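Local coordinates for protein KLLA0C04147p (Kluyveromyces lactis, PDB 5H2D) that binds ergosterol through its oxysterol-binding-protein-related domain, the part described here, and probably transfers sterols between membranes, at residues T156-P159 with K160-F163; A83-L86 with N87-A90. All coordinates share one frame; numbering follows the deposited sequence.

Contact 1, the turn of the hairpin T156-P159 with K160-F163, rests on contact 2, the short helix A83-L86 with N87-A90, their centres about 10 Å apart. W161 joins the two: its CD1 lies 3.6 Å from L86 CB and its CZ2 3.8 Å from A83 CB, while S158 CB lies over a face of the indole from within the hairpin. K160 adds a second touch, its CB packing on N87 OD1. Neither contact surrounds the sterol, but the hairpin comes nearer, with the side chain of F163 about 7 Å from the bound ergosterol against about 13 Å for that of L86. Both belong to the oxysterol-binding domain.

Contact 1: T156-P159 with K160-F163; sequences TESP and KWDF
T156 and F163 form the hydrogen-bonded antiparallel pair that opens a tight beta hairpin, in which strands 151-157 and 161-173 of the oxysterol-binding fold are joined through S158, P159 and K160. Two backbone bonds tie this pair: T156 N to F163 O, 2.8 Å, and the straighter F163 N to T156 O, 2.9 Å, at 162°. E157 and D162 follow as a non-hydrogen-bonded pair, where the CA of D162 also offers a CA-H...O contact to T156 O. Proline suits the turn, its ring fixing phi near the -58° found at P159.

Nonpolar contact centres on the indole of W161. S158 CB sits over one face, 3.7 Å from the centroid of the five-membered ring in a CH-pi contact, and T156 CG2 approaches the far end of the six-membered ring obliquely. With chi1 at 53°, W161 CG lies between its backbone N and carbonyl carbon, which swings the indole back beneath S158. With W161 cut back to alanine, S158 CB and T156 CG2 would probably lose their aromatic partner and a gap would open toward L86 and A83.

Among the polar groups, the carboxylates of E157 and D162 share one face of the hairpin without touching; R139 and K12 pair with E157 and R191 with D162, which probably offsets their mutual repulsion. Serine is small enough for its CB to lie close against the indole, yet keeps a hydroxyl for S137 O and two waters. One water accepts from K160 N; the other, 2.8 Å from S158 OG, receives a weak bond from W161 NE1.

Contact 2: A83-L86 with N87-A90; sequences ADLL and NQAA
Q88 turns its CG away from its own carbonyl carbon (chi1 -68°) and then runs extended (chi2 -170°), carrying its amide back along the short helix 84-90 to L85. There Q88 OE1 comes to 3.4 Å from L85 CD2, the two side chains crossing obliquely three residues apart, about one alpha-helical turn. L85 has the same first torsion, CG anti to its carbonyl carbon, which leaves CD2 to meet the amide oxygen. Glutamine suits this exposed edge: its methylenes can lie against the backbone, with CG 3.5 Å from D84 O, at a position where a polar amide is tolerated. L85 is buried and packs on Y101 of helix 95-108, which Q88 also touches from the exposed side.

The backbone closes three successive i-to-i+4 bonds. Q88 N donates to D84 O almost straight, at 174°, whereas the bonds from A89 N to L85 O and from A90 N to L86 O are more bent.

Residue types follow the surroundings. L86 is buried between helix 95-108 and the strands, touching F105, L188 and W161; A83 also packs on W161, where its short side chain lets the indole come close. A89 meets Y101, and its methyl fits against the preceding turn, CB lying 3.4 Å from L86 O. At the last of the three bonds, A90 N reaches L86 O at 3.0 Å.

Contact 1: T156-P159 with K160-F163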
ATOM      1  N   THR A 156       8.598  -4.077  -4.450  1.00 11.50           N
ATOM      2  CA  THR A 156       7.896  -4.099  -5.727  1.00 11.96           C
ATOM      3  C   THR A 156       8.881  -3.761  -6.839  1.00 13.33           C
ATOM      4  O   THR A 156       9.698  -2.846  -6.689  1.00 12.49           O
ATOM      5  CB  THR A 156       6.737  -3.094  -5.764  1.00 12.93           C
ATOM      6  OG1 THR A 156       5.940  -3.230  -4.574  1.00 15.29           O
ATOM      7  CG2 THR A 156       5.844  -3.359  -6.957  1.00 12.87           C
ATOM      8  N   GLU A 157       8.807  -4.494  -7.947  1.00 13.86           N
ATOM      9  CA  GLU A 157       9.745  -4.294  -9.045  1.00 15.52           C
ATOM     10  C   GLU A 157       9.032  -4.348 -10.387  1.00 12.33           C
ATOM     11  O   GLU A 157       8.111  -5.140 -10.586  1.00 13.69           O
ATOM     12  CB  GLU A 157      10.854  -5.342  -9.003  1.00 14.76           C
ATOM     13  CG  GLU A 157      11.663  -5.320  -7.726  1.00 15.90           C
ATOM     14  CD  GLU A 157      12.465  -6.584  -7.570  1.00 19.58           C
ATOM     15  OE1 GLU A 157      11.921  -7.566  -7.017  1.00 17.69           O
ATOM     16  OE2 GLU A 157      13.626  -6.606  -8.035  1.00 20.64           O
ATOM     17  N   SER A 158       9.494  -3.518 -11.320  1.00 14.60           N
ATOM     18  CA  SER A 158       8.916  -3.375 -12.645  1.00 13.55           C
ATOM     19  C   SER A 158      10.036  -2.939 -13.563  1.00 14.14           C
ATOM     20  O   SER A 158      11.085  -2.478 -13.083  1.00 17.09           O
ATOM     21  CB  SER A 158       7.787  -2.327 -12.645  1.00 17.34           C
ATOM     22  OG  SER A 158       6.893  -2.461 -13.735  1.00 22.18           O
ATOM     23  N   PRO A 159       9.887  -3.072 -14.885  1.00 17.62           N
ATOM     24  CA  PRO A 159      10.990  -2.657 -15.764  1.00 18.78           C
ATOM     25  C   PRO A 159      11.398  -1.199 -15.590  1.00 17.19           C
ATOM     26  O   PRO A 159      12.597  -0.893 -15.622  1.00 18.72           O
ATOM     27  CB  PRO A 159      10.446  -2.940 -17.169  1.00 17.48           C
ATOM     28  CG  PRO A 159       9.534  -4.093 -16.983  1.00 19.58           C
ATOM     29  CD  PRO A 159       8.852  -3.818 -15.631  1.00 15.50           C
ATOM     30  N   LYS A 160      10.447  -0.290 -15.360  1.00 16.61           N
ATOM     31  CA  LYS A 160      10.754   1.134 -15.319  1.00 17.64           C
ATOM     32  C   LYS A 160      10.782   1.723 -13.912  1.00 15.46           C
ATOM     33  O   LYS A 160      11.142   2.892 -13.757  1.00 16.57           O
ATOM     34  CB  LYS A 160       9.745   1.916 -16.166  1.00 17.88           C
ATOM     35  CG  LYS A 160       9.665   1.456 -17.619  1.00 22.68           C
ATOM     36  CD  LYS A 160       8.851   2.428 -18.465  1.00 24.19           C
ATOM     37  CE  LYS A 160       8.761   1.939 -19.907  1.00 29.60           C
ATOM     38  NZ  LYS A 160       8.891   3.058 -20.879  1.00 28.90           N
ATOM     39  N   TRP A 161      10.414   0.960 -12.884  1.00 16.15           N
ATOM     40  CA  TRP A 161      10.345   1.535 -11.545  1.00 15.44           C
ATOM     41  C   TRP A 161      10.346   0.418 -10.508  1.00 13.06           C
ATOM     42  O   TRP A 161       9.884  -0.694 -10.775  1.00 14.57           O
ATOM     43  CB  TRP A 161       9.094   2.412 -11.357  1.00 16.03           C
ATOM     44  CG  TRP A 161       7.798   1.717 -11.717  1.00 15.55           C
ATOM     45  CD1 TRP A 161       7.156   1.757 -12.921  1.00 17.17           C
ATOM     46  CD2 TRP A 161       6.991   0.889 -10.863  1.00 16.78           C
ATOM     47  NE1 TRP A 161       6.006   1.004 -12.879  1.00 17.83           N
ATOM     48  CE2 TRP A 161       5.883   0.458 -11.625  1.00 15.71           C
ATOM     49  CE3 TRP A 161       7.101   0.473  -9.535  1.00 17.56           C
ATOM     50  CZ2 TRP A 161       4.889  -0.373 -11.099  1.00 15.45           C
ATOM     51  CZ3 TRP A 161       6.110  -0.353  -9.012  1.00 14.78           C
ATOM     52  CH2 TRP A 161       5.026  -0.773  -9.795  1.00 14.08           C
ATOM     53  N   ASP A 162      10.887   0.731  -9.336  1.00 15.73           N
ATOM     54  CA  ASP A 162      10.774  -0.109  -8.152  1.00 16.18           C
ATOM     55  C   ASP A 162      10.083   0.692  -7.059  1.00 16.49           C
ATOM     56  O   ASP A 162      10.048   1.925  -7.092  1.00 15.37           O
ATOM     57  CB  ASP A 162      12.143  -0.577  -7.647  1.00 16.11           C
ATOM     58  CG  ASP A 162      12.960  -1.261  -8.717  1.00 17.65           C
ATOM     59  OD1 ASP A 162      12.391  -2.052  -9.501  1.00 18.67           O
ATOM     60  OD2 ASP A 162      14.178  -0.971  -8.779  1.00 26.00           O
ATOM     61  N   PHE A 163       9.536  -0.016  -6.071  1.00 11.46           N
ATOM     62  CA  PHE A 163       8.834   0.638  -4.968  1.00 13.00           C
ATOM     63  C   PHE A 163       8.931  -0.270  -3.754  1.00 12.08           C
ATOM     64  O   PHE A 163       8.433  -1.398  -3.788  1.00 12.45           O
ATOM     65  CB  PHE A 163       7.367   0.908  -5.319  1.00 14.36           C
ATOM     66  CG  PHE A 163       6.597   1.650  -4.250  1.00 11.84           C
ATOM     67  CD1 PHE A 163       7.107   2.808  -3.666  1.00 14.00           C
ATOM     68  CD2 PHE A 163       5.324   1.231  -3.884  1.00 14.95           C
ATOM     69  CE1 PHE A 163       6.372   3.509  -2.697  1.00 15.50           C
ATOM     70  CE2 PHE A 163       4.596   1.931  -2.933  1.00 15.55           C
ATOM     71  CZ  PHE A 163       5.122   3.062  -2.337  1.00 15.10           C
TER
HETATM   72  O   HOH W   1       7.587  -0.601 -15.614  1.00 18.31           O
HETATM   73  O   HOH W   2       4.285  -1.442 -14.189  1.00 22.24           O

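Contact 2: A83-L86 with N87-A90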
ATOM      1  N   ALA A  83      -0.684   2.213 -10.425  1.00 15.14           N
ATOM      2  CA  ALA A  83       0.739   2.185 -10.731  1.00 15.32           C
ATOM      3  C   ALA A  83       1.053   2.566 -12.177  1.00 16.92           C
ATOM      4  O   ALA A  83       2.221   2.850 -12.466  1.00 16.64           O
ATOM      5  CB  ALA A  83       1.309   0.797 -10.422  1.00 16.63           C
ATOM      6  N   ASP A  84       0.060   2.575 -13.078  1.00 17.18           N
ATOM      7  CA  ASP A  84       0.283   3.108 -14.425  1.00 18.31           C
ATOM      8  C   ASP A  84       0.900   4.497 -14.368  1.00 19.86           C
ATOM      9  O   ASP A  84       1.641   4.891 -15.280  1.00 20.08           O
ATOM     10  CB  ASP A  84      -1.033   3.161 -15.212  1.00 20.45           C
ATOM     11  CG  ASP A  84      -1.483   1.792 -15.721  1.00 28.43           C
ATOM     12  OD1 ASP A  84      -0.717   0.822 -15.587  1.00 29.41           O
ATOM     13  OD2 ASP A  84      -2.609   1.687 -16.265  1.00 34.48           O
ATOM     14  N   LEU A  85       0.590   5.264 -13.316  1.00 14.67           N
ATOM     15  CA  LEU A  85       1.150   6.607 -13.177  1.00 14.74           C
ATOM     16  C   LEU A  85       2.669   6.586 -13.169  1.00 17.18           C
ATOM     17  O   LEU A  85       3.303   7.571 -13.575  1.00 17.23           O
ATOM     18  CB  LEU A  85       0.634   7.275 -11.899  1.00 13.98           C
ATOM     19  CG  LEU A  85      -0.836   7.671 -11.940  1.00 13.42           C
ATOM     20  CD1 LEU A  85      -1.357   8.009 -10.553  1.00 15.80           C
ATOM     21  CD2 LEU A  85      -1.033   8.851 -12.878  1.00 17.60           C
ATOM     22  N   LEU A  86       3.268   5.491 -12.693  1.00 14.28           N
ATOM     23  CA  LEU A  86       4.717   5.432 -12.577  1.00 15.05           C
ATOM     24  C   LEU A  86       5.379   5.167 -13.923  1.00 16.03           C
ATOM     25  O   LEU A  86       6.490   5.652 -14.158  1.00 16.89           O
ATOM     26  CB  LEU A  86       5.113   4.378 -11.543  1.00 13.77           C
ATOM     27  CG  LEU A  86       4.613   4.708 -10.133  1.00 15.24           C
ATOM     28  CD1 LEU A  86       5.106   3.638  -9.184  1.00 13.78           C
ATOM     29  CD2 LEU A  86       5.092   6.079  -9.700  1.00 17.38           C
ATOM     30  N   ASN A  87       4.719   4.415 -14.807  1.00 18.13           N
ATOM     31  CA  ASN A  87       5.224   4.265 -16.169  1.00 16.41           C
ATOM     32  C   ASN A  87       5.063   5.557 -16.946  1.00 22.16           C
ATOM     33  O   ASN A  87       5.944   5.929 -17.731  1.00 21.39           O
ATOM     34  CB  ASN A  87       4.506   3.124 -16.871  1.00 19.66           C
ATOM     35  CG  ASN A  87       4.887   1.797 -16.302  1.00 22.06           C
ATOM     36  OD1 ASN A  87       6.061   1.566 -15.995  1.00 20.18           O
ATOM     37  ND2 ASN A  87       3.905   0.920 -16.121  1.00 27.68           N
ATOM     38  N   GLN A  88       3.943   6.253 -16.746  1.00 19.00           N
ATOM     39  CA  GLN A  88       3.819   7.594 -17.303  1.00 18.63           C
ATOM     40  C   GLN A  88       4.959   8.478 -16.816  1.00 20.72           C
ATOM     41  O   GLN A  88       5.612   9.163 -17.608  1.00 19.65           O
ATOM     42  CB  GLN A  88       2.464   8.199 -16.933  1.00 18.77           C
ATOM     43  CG  GLN A  88       1.273   7.535 -17.593  1.00 22.55           C
ATOM     44  CD  GLN A  88       0.005   8.323 -17.373  1.00 26.90           C
ATOM     45  OE1 GLN A  88      -0.396   8.557 -16.241  1.00 26.26           O
ATOM     46  NE2 GLN A  88      -0.619   8.767 -18.460  1.00 36.36           N
ATOM     47  N   ALA A  89       5.231   8.458 -15.510  1.00 17.32           N
ATOM     48  CA  ALA A  89       6.322   9.255 -14.961  1.00 18.71           C
ATOM     49  C   ALA A  89       7.640   8.946 -15.669  1.00 21.53           C
ATOM     50  O   ALA A  89       8.390   9.857 -16.039  1.00 20.54           O
ATOM     51  CB  ALA A  89       6.451   9.005 -13.456  1.00 21.71           C
ATOM     52  N   ALA A  90       7.931   7.656 -15.874  1.00 20.90           N
ATOM     53  CA  ALA A  90       9.191   7.272 -16.498  1.00 20.42           C
ATOM     54  C   ALA A  90       9.328   7.834 -17.906  1.00 25.28           C
ATOM     55  O   ALA A  90      10.454   7.980 -18.396  1.00 25.20           O
ATOM     56  CB  ALA A  90       9.325   5.746 -16.540  1.00 22.60           C
TER